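Phosphodiesterase (Salpingoeca rosetta, PDB 7D7P) is a member of the phosphodiesterase family within the HD superfamily, folding into an all-helical domain that holds a zinc and a magnesium ion. Local coordinates at residues S163-A166 and L167-D171; R205-A208 and V209-C213; F282-Q285 and V286-E289. All coordinates share one frame; numbering follows the deposited sequence.

Contact 1 (S163-A166 and L167-D171); sequences SELA and LVYND. With PEG (di(hydroxyethyl)ether), chain C.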
ATOM      1  N   SER A 163      10.790  32.405  11.278  1.00 19.75           N
ATOM      2  CA  SER A 163       9.831  33.073  12.139  1.00 21.42           C
ATOM      3  C   SER A 163      10.419  33.281  13.532  1.00 18.15           C
ATOM      4  O   SER A 163      11.435  32.689  13.912  1.00 16.18           O
ATOM      5  CB  SER A 163       8.543  32.258  12.236  1.00 20.41           C
ATOM      6  OG  SER A 163       8.741  31.102  13.033  1.00 19.94           O
ATOM      7  N   GLU A 164       9.755  34.144  14.303  1.00 16.43           N
ATOM      8  CA  GLU A 164      10.186  34.385  15.675  1.00 24.06           C
ATOM      9  C   GLU A 164      10.139  33.102  16.495  1.00 22.81           C
ATOM     10  O   GLU A 164      11.022  32.854  17.325  1.00 22.77           O
ATOM     11  CB  GLU A 164       9.322  35.475  16.312  1.00 27.45           C
ATOM     12  CG  GLU A 164       9.645  35.765  17.773  1.00 29.17           C
ATOM     13  CD  GLU A 164      11.083  36.203  17.987  1.00 30.80           C
ATOM     14  OE1 GLU A 164      11.656  36.849  17.085  1.00 36.49           O
ATOM     15  OE2 GLU A 164      11.637  35.904  19.066  1.00 35.14           O
ATOM     16  N   LEU A 165       9.126  32.262  16.265  1.00 16.43           N
ATOM     17  CA  LEU A 165       9.060  30.984  16.965  1.00 17.90           C
ATOM     18  C   LEU A 165      10.218  30.077  16.564  1.00 20.60           C
ATOM     19  O   LEU A 165      10.800  29.390  17.413  1.00 18.59           O
ATOM     20  CB  LEU A 165       7.718  30.306  16.688  1.00 26.45           C
ATOM     21  CG  LEU A 165       6.990  29.675  17.875  1.00 29.54           C
ATOM     22  CD1 LEU A 165       7.031  30.588  19.096  1.00 25.96           C
ATOM     23  CD2 LEU A 165       5.553  29.353  17.499  1.00 35.92           C
ATOM     24  N   ALA A 166      10.570  30.065  15.274  1.00 16.22           N
ATOM     25  CA  ALA A 166      11.719  29.284  14.829  1.00 15.05           C
ATOM     26  C   ALA A 166      13.016  29.793  15.447  1.00 17.28           C
ATOM     27  O   ALA A 166      13.924  29.000  15.722  1.00 18.74           O
ATOM     28  CB  ALA A 166      11.816  29.309  13.303  1.00 12.34           C
ATOM     29  N   LEU A 167      13.123  31.103  15.669  1.00 15.25           N
ATOM     30  CA  LEU A 167      14.315  31.654  16.306  1.00 15.01           C
ATOM     31  C   LEU A 167      14.358  31.308  17.790  1.00 11.76           C
ATOM     32  O   LEU A 167      15.436  31.077  18.349  1.00 17.34           O
ATOM     33  CB  LEU A 167      14.364  33.167  16.106  1.00 13.10           C
ATOM     34  CG  LEU A 167      14.554  33.635  14.663  1.00 25.74           C
ATOM     35  CD1 LEU A 167      14.754  35.142  14.610  1.00 20.02           C
ATOM     36  CD2 LEU A 167      15.724  32.909  14.012  1.00 15.32           C
ATOM     37  N   VAL A 168      13.195  31.268  18.443  1.00 15.32           N
ATOM     38  CA  VAL A 168      13.154  30.924  19.862  1.00 16.39           C
ATOM     39  C   VAL A 168      13.636  29.496  20.078  1.00 17.51           C
ATOM     40  O   VAL A 168      14.412  29.218  21.001  1.00 13.51           O
ATOM     41  CB  VAL A 168      11.735  31.130  20.424  1.00 14.56           C
ATOM     42  CG1 VAL A 168      11.588  30.454  21.788  1.00 11.03           C
ATOM     43  CG2 VAL A 168      11.410  32.613  20.523  1.00 15.10           C
ATOM     44  N   TYR A 169      13.214  28.573  19.215  1.00 13.15           N
ATOM     45  CA  TYR A 169      13.405  27.150  19.459  1.00 16.45           C
ATOM     46  C   TYR A 169      14.489  26.528  18.593  1.00 15.78           C
ATOM     47  O   TYR A 169      14.648  25.302  18.607  1.00 15.12           O
ATOM     48  CB  TYR A 169      12.076  26.416  19.282  1.00 16.10           C
ATOM     49  CG  TYR A 169      11.126  26.732  20.411  1.00 15.06           C
ATOM     50  CD1 TYR A 169      11.460  26.413  21.719  1.00 13.41           C
ATOM     51  CD2 TYR A 169       9.918  27.375  20.178  1.00 13.75           C
ATOM     52  CE1 TYR A 169      10.610  26.709  22.767  1.00 17.18           C
ATOM     53  CE2 TYR A 169       9.057  27.675  21.223  1.00 12.77           C
ATOM     54  CZ  TYR A 169       9.409  27.336  22.515  1.00 11.54           C
ATOM     55  OH  TYR A 169       8.562  27.631  23.561  1.00 12.70           O
ATOM     56  N   ASN A 170      15.242  27.342  17.852  1.00 12.32           N
ATOM     57  CA  ASN A 170      16.412  26.877  17.107  1.00 12.75           C
ATOM     58  C   ASN A 170      16.057  25.743  16.146  1.00 17.99           C
ATOM     59  O   ASN A 170      16.820  24.790  15.976  1.00 13.47           O
ATOM     60  CB  ASN A 170      17.531  26.457  18.065  1.00 12.22           C
ATOM     61  CG  ASN A 170      17.990  27.599  18.952  1.00 15.47           C
ATOM     62  OD1 ASN A 170      18.584  28.564  18.475  1.00 16.09           O
ATOM     63  ND2 ASN A 170      17.713  27.497  20.252  1.00 14.00           N
ATOM     64  N   ASP A 171      14.876  25.846  15.529  1.00 17.91           N
ATOM     65  CA  ASP A 171      14.362  24.945  14.496  1.00 21.81           C
ATOM     66  C   ASP A 171      13.975  23.567  15.022  1.00 15.08           C
ATOM     67  O   ASP A 171      13.643  22.685  14.223  1.00 19.69           O
ATOM     68  CB  ASP A 171      15.356  24.772  13.337  1.00 20.34           C
ATOM     69  CG  ASP A 171      15.596  26.061  12.570  1.00 24.19           C
ATOM     70  OD1 ASP A 171      14.806  27.013  12.731  1.00 23.91           O
ATOM     71  OD2 ASP A 171      16.581  26.119  11.802  1.00 19.18           O
TER
HETATM   72  C2  PEG C 802      12.381  18.793  14.606  1.00 30.07           C
HETATM   73  O2  PEG C 802      11.282  18.762  13.739  1.00 33.93           O
HETATM   74  C3  PEG C 802      11.216  19.857  12.869  1.00 44.00           C
HETATM   75  C4  PEG C 802      10.319  20.932  13.480  1.00 30.25           C
HETATM   76  O4  PEG C 802      11.070  22.043  13.891  1.00 26.52           O

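Contact 2 (R205-A208 and V209-C213); sequences RLRA and VIINC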
ATOM      1  N   ARG A 205       6.704  14.090  37.529  1.00 17.94           N
ATOM      2  CA  ARG A 205       6.351  13.044  36.574  1.00 24.09           C
ATOM      3  C   ARG A 205       5.284  13.530  35.601  1.00 21.18           C
ATOM      4  O   ARG A 205       5.369  13.267  34.395  1.00 17.27           O
ATOM      5  CB  ARG A 205       5.885  11.791  37.320  1.00 19.13           C
ATOM      6  CG  ARG A 205       5.438  10.649  36.424  1.00 17.59           C
ATOM      7  CD  ARG A 205       6.567  10.148  35.534  1.00 22.37           C
ATOM      8  NE  ARG A 205       6.166   8.973  34.767  1.00 23.12           N
ATOM      9  CZ  ARG A 205       6.934   8.360  33.872  1.00 23.49           C
ATOM     10  NH1 ARG A 205       8.156   8.809  33.622  1.00 30.39           N
ATOM     11  NH2 ARG A 205       6.480   7.295  33.226  1.00 26.13           N
ATOM     12  N   LEU A 206       4.284  14.258  36.106  1.00 14.38           N
ATOM     13  CA  LEU A 206       3.255  14.821  35.235  1.00 24.75           C
ATOM     14  C   LEU A 206       3.856  15.765  34.202  1.00 21.42           C
ATOM     15  O   LEU A 206       3.477  15.732  33.024  1.00 21.70           O
ATOM     16  CB  LEU A 206       2.202  15.548  36.071  1.00 16.32           C
ATOM     17  CG  LEU A 206       1.135  16.312  35.281  1.00 18.92           C
ATOM     18  CD1 LEU A 206      -0.256  15.869  35.702  1.00 15.87           C
ATOM     19  CD2 LEU A 206       1.295  17.815  35.457  1.00 13.94           C
ATOM     20  N   ARG A 207       4.793  16.618  34.624  1.00 16.47           N
ATOM     21  CA  ARG A 207       5.436  17.536  33.690  1.00 16.14           C
ATOM     22  C   ARG A 207       6.249  16.778  32.647  1.00 18.77           C
ATOM     23  O   ARG A 207       6.210  17.111  31.457  1.00 15.36           O
ATOM     24  CB  ARG A 207       6.320  18.524  34.455  1.00 18.23           C
ATOM     25  CG  ARG A 207       7.128  19.469  33.582  1.00 17.16           C
ATOM     26  CD  ARG A 207       7.526  20.724  34.355  1.00 20.09           C
ATOM     27  NE  ARG A 207       8.508  21.541  33.643  1.00 21.25           N
ATOM     28  CZ  ARG A 207       8.207  22.400  32.672  1.00 24.60           C
ATOM     29  NH1 ARG A 207       6.948  22.558  32.287  1.00 16.05           N
ATOM     30  NH2 ARG A 207       9.168  23.100  32.082  1.00 13.64           N
ATOM     31  N   ALA A 208       6.981  15.746  33.074  1.00 13.61           N
ATOM     32  CA  ALA A 208       7.772  14.958  32.134  1.00 23.29           C
ATOM     33  C   ALA A 208       6.884  14.243  31.122  1.00 21.71           C
ATOM     34  O   ALA A 208       7.235  14.146  29.940  1.00 18.12           O
ATOM     35  CB  ALA A 208       8.637  13.952  32.892  1.00 13.47           C
ATOM     36  N   VAL A 209       5.730  13.741  31.566  1.00 12.83           N
ATOM     37  CA  VAL A 209       4.830  13.031  30.664  1.00 21.83           C
ATOM     38  C   VAL A 209       4.231  13.988  29.640  1.00 17.00           C
ATOM     39  O   VAL A 209       4.151  13.670  28.448  1.00 16.19           O
ATOM     40  CB  VAL A 209       3.738  12.300  31.467  1.00 19.13           C
ATOM     41  CG1 VAL A 209       2.614  11.847  30.552  1.00 19.79           C
ATOM     42  CG2 VAL A 209       4.331  11.109  32.208  1.00 20.38           C
ATOM     43  N   ILE A 210       3.806  15.175  30.084  1.00 13.86           N
ATOM     44  CA  ILE A 210       3.194  16.140  29.175  1.00 18.48           C
ATOM     45  C   ILE A 210       4.203  16.613  28.135  1.00 15.88           C
ATOM     46  O   ILE A 210       3.895  16.687  26.940  1.00 18.71           O
ATOM     47  CB  ILE A 210       2.605  17.322  29.967  1.00 12.92           C
ATOM     48  CG1 ILE A 210       1.369  16.877  30.754  1.00 15.27           C
ATOM     49  CG2 ILE A 210       2.265  18.477  29.031  1.00 11.86           C
ATOM     50  CD1 ILE A 210       0.873  17.909  31.748  1.00 20.48           C
ATOM     51  N   ILE A 211       5.422  16.940  28.574  1.00 16.02           N
ATOM     52  CA  ILE A 211       6.444  17.426  27.649  1.00 14.89           C
ATOM     53  C   ILE A 211       6.763  16.365  26.603  1.00 24.30           C
ATOM     54  O   ILE A 211       6.738  16.631  25.394  1.00 18.63           O
ATOM     55  CB  ILE A 211       7.706  17.857  28.416  1.00 17.64           C
ATOM     56  CG1 ILE A 211       7.448  19.145  29.204  1.00 14.68           C
ATOM     57  CG2 ILE A 211       8.881  18.040  27.453  1.00 11.40           C
ATOM     58  CD1 ILE A 211       8.548  19.484  30.203  1.00 10.41           C
ATOM     59  N   ASN A 212       7.057  15.141  27.053  1.00 13.92           N
ATOM     60  CA  ASN A 212       7.469  14.091  26.126  1.00 18.45           C
ATOM     61  C   ASN A 212       6.351  13.732  25.156  1.00 18.61           C
ATOM     62  O   ASN A 212       6.605  13.492  23.972  1.00 15.96           O
ATOM     63  CB  ASN A 212       7.923  12.851  26.898  1.00 16.71           C
ATOM     64  CG  ASN A 212       8.460  11.761  25.986  1.00 24.05           C
ATOM     65  OD1 ASN A 212       7.747  10.822  25.630  1.00 22.88           O
ATOM     66  ND2 ASN A 212       9.726  11.883  25.600  1.00 23.24           N
ATOM     67  N   CYS A 213       5.107  13.694  25.632  1.00 13.45           N
ATOM     68  CA  CYS A 213       4.013  13.279  24.760  1.00 17.66           C
ATOM     69  C   CYS A 213       3.679  14.357  23.735  1.00 15.81           C
ATOM     70  O   CYS A 213       3.430  14.042  22.566  1.00 14.54           O
ATOM     71  CB  CYS A 213       2.786  12.903  25.592  1.00 16.73           C
ATOM     72  SG  CYS A 213       2.962  11.303  26.438  1.00 20.69           S
TER

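Contact 3 (F282-Q285 and V286-E289); sequences FNNQ and VELE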
ATOM      1  N   PHE A 282      -3.627  23.593   4.278  1.00 16.37           N
ATOM      2  CA  PHE A 282      -2.513  23.410   3.353  1.00 17.99           C
ATOM      3  C   PHE A 282      -2.558  24.440   2.230  1.00 19.27           C
ATOM      4  O   PHE A 282      -1.529  25.024   1.872  1.00 18.65           O
ATOM      5  CB  PHE A 282      -2.530  21.992   2.775  1.00 24.43           C
ATOM      6  CG  PHE A 282      -2.134  20.920   3.759  1.00 22.20           C
ATOM      7  CD1 PHE A 282      -1.691  21.245   5.030  1.00 22.66           C
ATOM      8  CD2 PHE A 282      -2.200  19.583   3.402  1.00 24.16           C
ATOM      9  CE1 PHE A 282      -1.329  20.260   5.928  1.00 27.18           C
ATOM     10  CE2 PHE A 282      -1.836  18.593   4.296  1.00 27.65           C
ATOM     11  CZ  PHE A 282      -1.401  18.932   5.561  1.00 25.04           C
ATOM     12  N   ASN A 283      -3.747  24.685   1.668  1.00 17.84           N
ATOM     13  CA  ASN A 283      -3.870  25.640   0.571  1.00 22.33           C
ATOM     14  C   ASN A 283      -3.573  27.060   1.034  1.00 20.39           C
ATOM     15  O   ASN A 283      -2.946  27.837   0.303  1.00 21.74           O
ATOM     16  CB  ASN A 283      -5.269  25.561  -0.044  1.00 16.25           C
ATOM     17  CG  ASN A 283      -5.568  24.199  -0.639  1.00 21.82           C
ATOM     18  OD1 ASN A 283      -4.658  23.434  -0.963  1.00 25.30           O
ATOM     19  ND2 ASN A 283      -6.850  23.888  -0.790  1.00 20.71           N
ATOM     20  N   ASN A 284      -4.018  27.421   2.241  1.00 19.61           N
ATOM     21  CA  ASN A 284      -3.719  28.747   2.772  1.00 22.36           C
ATOM     22  C   ASN A 284      -2.226  28.938   3.008  1.00 22.07           C
ATOM     23  O   ASN A 284      -1.709  30.046   2.827  1.00 20.95           O
ATOM     24  CB  ASN A 284      -4.494  28.981   4.070  1.00 20.99           C
ATOM     25  CG  ASN A 284      -5.975  29.213   3.831  1.00 33.35           C
ATOM     26  OD1 ASN A 284      -6.384  29.618   2.743  1.00 32.87           O
ATOM     27  ND2 ASN A 284      -6.787  28.955   4.850  1.00 33.19           N
ATOM     28  N   GLN A 285      -1.518  27.878   3.411  1.00 22.60           N
ATOM     29  CA  GLN A 285      -0.085  28.005   3.658  1.00 17.43           C
ATOM     30  C   GLN A 285       0.680  28.222   2.358  1.00 20.18           C
ATOM     31  O   GLN A 285       1.563  29.085   2.283  1.00 23.66           O
ATOM     32  CB  GLN A 285       0.446  26.770   4.389  1.00 13.97           C
ATOM     33  CG  GLN A 285       1.955  26.803   4.576  1.00 16.86           C
ATOM     34  CD  GLN A 285       2.486  25.629   5.375  1.00 26.91           C
ATOM     35  OE1 GLN A 285       1.874  25.196   6.354  1.00 21.70           O
ATOM     36  NE2 GLN A 285       3.638  25.112   4.963  1.00 22.68           N
ATOM     37  N   VAL A 286       0.362  27.434   1.327  1.00 17.37           N
ATOM     38  CA  VAL A 286       0.999  27.600   0.021  1.00 23.66           C
ATOM     39  C   VAL A 286       0.760  29.007  -0.514  1.00 20.72           C
ATOM     40  O   VAL A 286       1.653  29.627  -1.102  1.00 26.14           O
ATOM     41  CB  VAL A 286       0.489  26.523  -0.956  1.00 17.58           C
ATOM     42  CG1 VAL A 286       0.730  26.937  -2.405  1.00 30.43           C
ATOM     43  CG2 VAL A 286       1.155  25.194  -0.667  1.00 27.90           C
ATOM     44  N   GLU A 287      -0.449  29.533  -0.307  1.00 22.93           N
ATOM     45  CA  GLU A 287      -0.749  30.900  -0.725  1.00 22.01           C
ATOM     46  C   GLU A 287       0.089  31.908   0.054  1.00 30.27           C
ATOM     47  O   GLU A 287       0.585  32.887  -0.516  1.00 25.05           O
ATOM     48  CB  GLU A 287      -2.246  31.165  -0.553  1.00 29.35           C
ATOM     49  CG  GLU A 287      -2.626  32.598  -0.224  1.00 40.73           C
ATOM     50  CD  GLU A 287      -4.112  32.742   0.066  1.00 52.93           C
ATOM     51  OE1 GLU A 287      -4.924  32.116  -0.650  1.00 59.91           O
ATOM     52  OE2 GLU A 287      -4.468  33.475   1.013  1.00 55.36           O
ATOM     53  N   LEU A 288       0.273  31.678   1.357  1.00 26.78           N
ATOM     54  CA  LEU A 288       1.122  32.563   2.149  1.00 16.67           C
ATOM     55  C   LEU A 288       2.593  32.402   1.787  1.00 22.68           C
ATOM     56  O   LEU A 288       3.345  33.383   1.811  1.00 21.84           O
ATOM     57  CB  LEU A 288       0.914  32.300   3.643  1.00 23.75           C
ATOM     58  CG  LEU A 288       1.719  33.166   4.619  1.00 27.88           C
ATOM     59  CD1 LEU A 288       1.378  34.635   4.438  1.00 26.17           C
ATOM     60  CD2 LEU A 288       1.473  32.737   6.057  1.00 27.23           C
ATOM     61  N   GLU A 289       3.021  31.183   1.445  1.00 24.16           N
ATOM     62  CA  GLU A 289       4.427  30.957   1.126  1.00 22.53           C
ATOM     63  C   GLU A 289       4.806  31.606  -0.201  1.00 27.68           C
ATOM     64  O   GLU A 289       5.931  32.093  -0.361  1.00 28.48           O
ATOM     65  CB  GLU A 289       4.725  29.457   1.104  1.00 17.31           C
ATOM     66  CG  GLU A 289       4.913  28.846   2.491  1.00 22.82           C
ATOM     67  CD  GLU A 289       4.869  27.325   2.491  1.00 27.04           C
ATOM     68  OE1 GLU A 289       4.401  26.732   1.495  1.00 31.14           O
ATOM     69  OE2 GLU A 289       5.301  26.720   3.493  1.00 26.70           O
TER

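Contact 1 (S163-A166 and L167-D171)
Leu167 N reaches back to Ser163 O at 2.9 Å, the bond that starts the short helix 164-169. The same carbonyl oxygen lies 3.3 Å from Leu167 CG, because CG stands beside the backbone N (chi1 -66°). Val168 N bonds likewise to Glu164 O. Glu164 has its CG anti to N and bends at chi2 (59°), which carries OE2 across to Val168 CG2 at 3.6 Å, a van der Waals contact between a carboxylate oxygen and a methyl on the surface of the protein, where a charged end is readily placed. Ser163 is the N-cap: its OG accepts from Ala166 N at 3.1 Å in a fairly straight bond, and it also pairs with His158 ND1, which ties the helix start to helix 155-161. Serine suits the place because its short hydroxyl can reach a backbone N-H that the first turn would otherwise leave without an acceptor. At the other end, Asn170 is the first residue to leave helical backbone angles, with positive phi, which asparagine tolerates well. Asp171 N then turns back to Ala166 O at 3.3 Å, in the carbonyl plane and on a lone pair, a 6→1 bond like that of a Schellman motif. Ala166 is buried, its small side chain packing on His158, and brings CB to 3.8 Å from Asp171 OD1. Leu165 and Tyr169 run side by side, CD1 to CE2 4.1 Å, toward helix 174-187, where Leu165 rests on Val174 and His178, and Tyr169 on Asn177 and His181. A di(hydroxyethyl)ether donates through O4 to Asp171 O at 2.7 Å.

Contact 2 (R205-A208 and V209-C213)
Helix 200-215 runs here in regular turns of alpha helix, in which Arg205, Leu206 and Arg207 each meet the residue four places further on. Backbone bonds run from Val209 N to Arg205 O (2.9 Å), and in the same way from Ile210, Ile211 and Asn212 to Leu206, Arg207 and Ala208. Across the first turn, Val209 CG2 lies over one face of the Arg205 guanidinium, 3.8 Å from NE and displaced toward the rim of the group. The arginine bends at chi2 (62°) to bring its plane over this methyl, while its NH2 forms a salt bridge with Glu135 of helix 133-145; the flat face, which points no N-H outward, can thus rest on a methyl while the in-plane N-H groups bond elsewhere. Leu206 and Ile210 run alongside each other, Leu206 CD2 3.7 Å from Ile210 CD1. Both are buried, and branched aliphatic chains suit a side where Leu206 packs on Val134 and Ala138, and Ile210 on Phe184. The Arg207 chain runs out straight as far as NE and then turns its guanidinium at chi4 (81°), so that Ile211 CD1 sits over the centre of one face, 3.8 Å from CZ. The methyl also touches the arginine stem, at 3.7 Å from CG. This guanidinium makes a cation-pi contact with Phe184 of helix 174-187, on which Ile211 packs as well. Such i to i+4 side-chain pairing is typical of an amphipathic alpha helix, here packed among helices 133-145, 174-187 and 245-260 of the all-helical phosphodiesterase domain.

Contact 3 (F282-Q285 and V286-E289)
From Phe282 to Glu289 the backbone keeps regular alpha-helical geometry, with Val286 N bonded to Phe282 O at 3.1 Å and Glu287 and Leu288 bonded in the same manner to Asn283 and Asn284. The last bond, Glu289 N to Gln285 O, is shorter at 2.7 Å. The same two residues are joined a second time through their side chains. Gln285 is fully extended, CG anti to N, and Glu289 takes CG beside its own N (chi1 -79°), so that the two chains converge over one turn of the helix. Gln285 NE2 then donates to Glu289 OE2 at 2.7 Å. The amide and carboxylate planes stand 79° apart, and OE2 is met from above the carboxylate plane, 49° out of it. The glutamine's aliphatic part also comes close, Gln285 CG lying 3.5 Å from Glu289 OE2. A Gln-Glu pair of this kind is a common i to i+4 side-chain hydrogen bond within one helix, here on helix 268-291 of the phosphodiesterase domain. Both ends of the pair have further partners: Gln285 OE1 accepts from Thr154 N, and Glu289 OE1 is hydrogen-bonded to Ser296 OG. The buried amide is therefore fixed in rotation by opposite demands on its oxygen and nitrogen, and the nearby carboxylate would probably polarise it, making OE1 the better acceptor. Long polar chains suit this place because both touch Phe157 of helix 155-161, probably through their aliphatic parts. Val286 puts CG2 3.7 Å from Phe282 O, and both residues also rest on Met300.

The three contacts follow one another along the chain, each inside a single helix: contact 1 in helix 164-169, contact 2 in helix 200-215 and contact 3 in helix 268-291. Their centres lie about 22 Å (1 to 2), about 20 Å (1 to 3) and about 33 Å (2 to 3) apart, and none touches another. Shared neighbours nevertheless tie them together: helix 174-187 is packed by residues of contacts 1 and 2, and helix 155-161 by residues of contacts 1 and 3. Contact 2 lies nearest the centre of the chain, about 15 Å from it, while the other two lie about 23 Å out. All belong to the one helical phosphodiesterase domain that carries the metal ions.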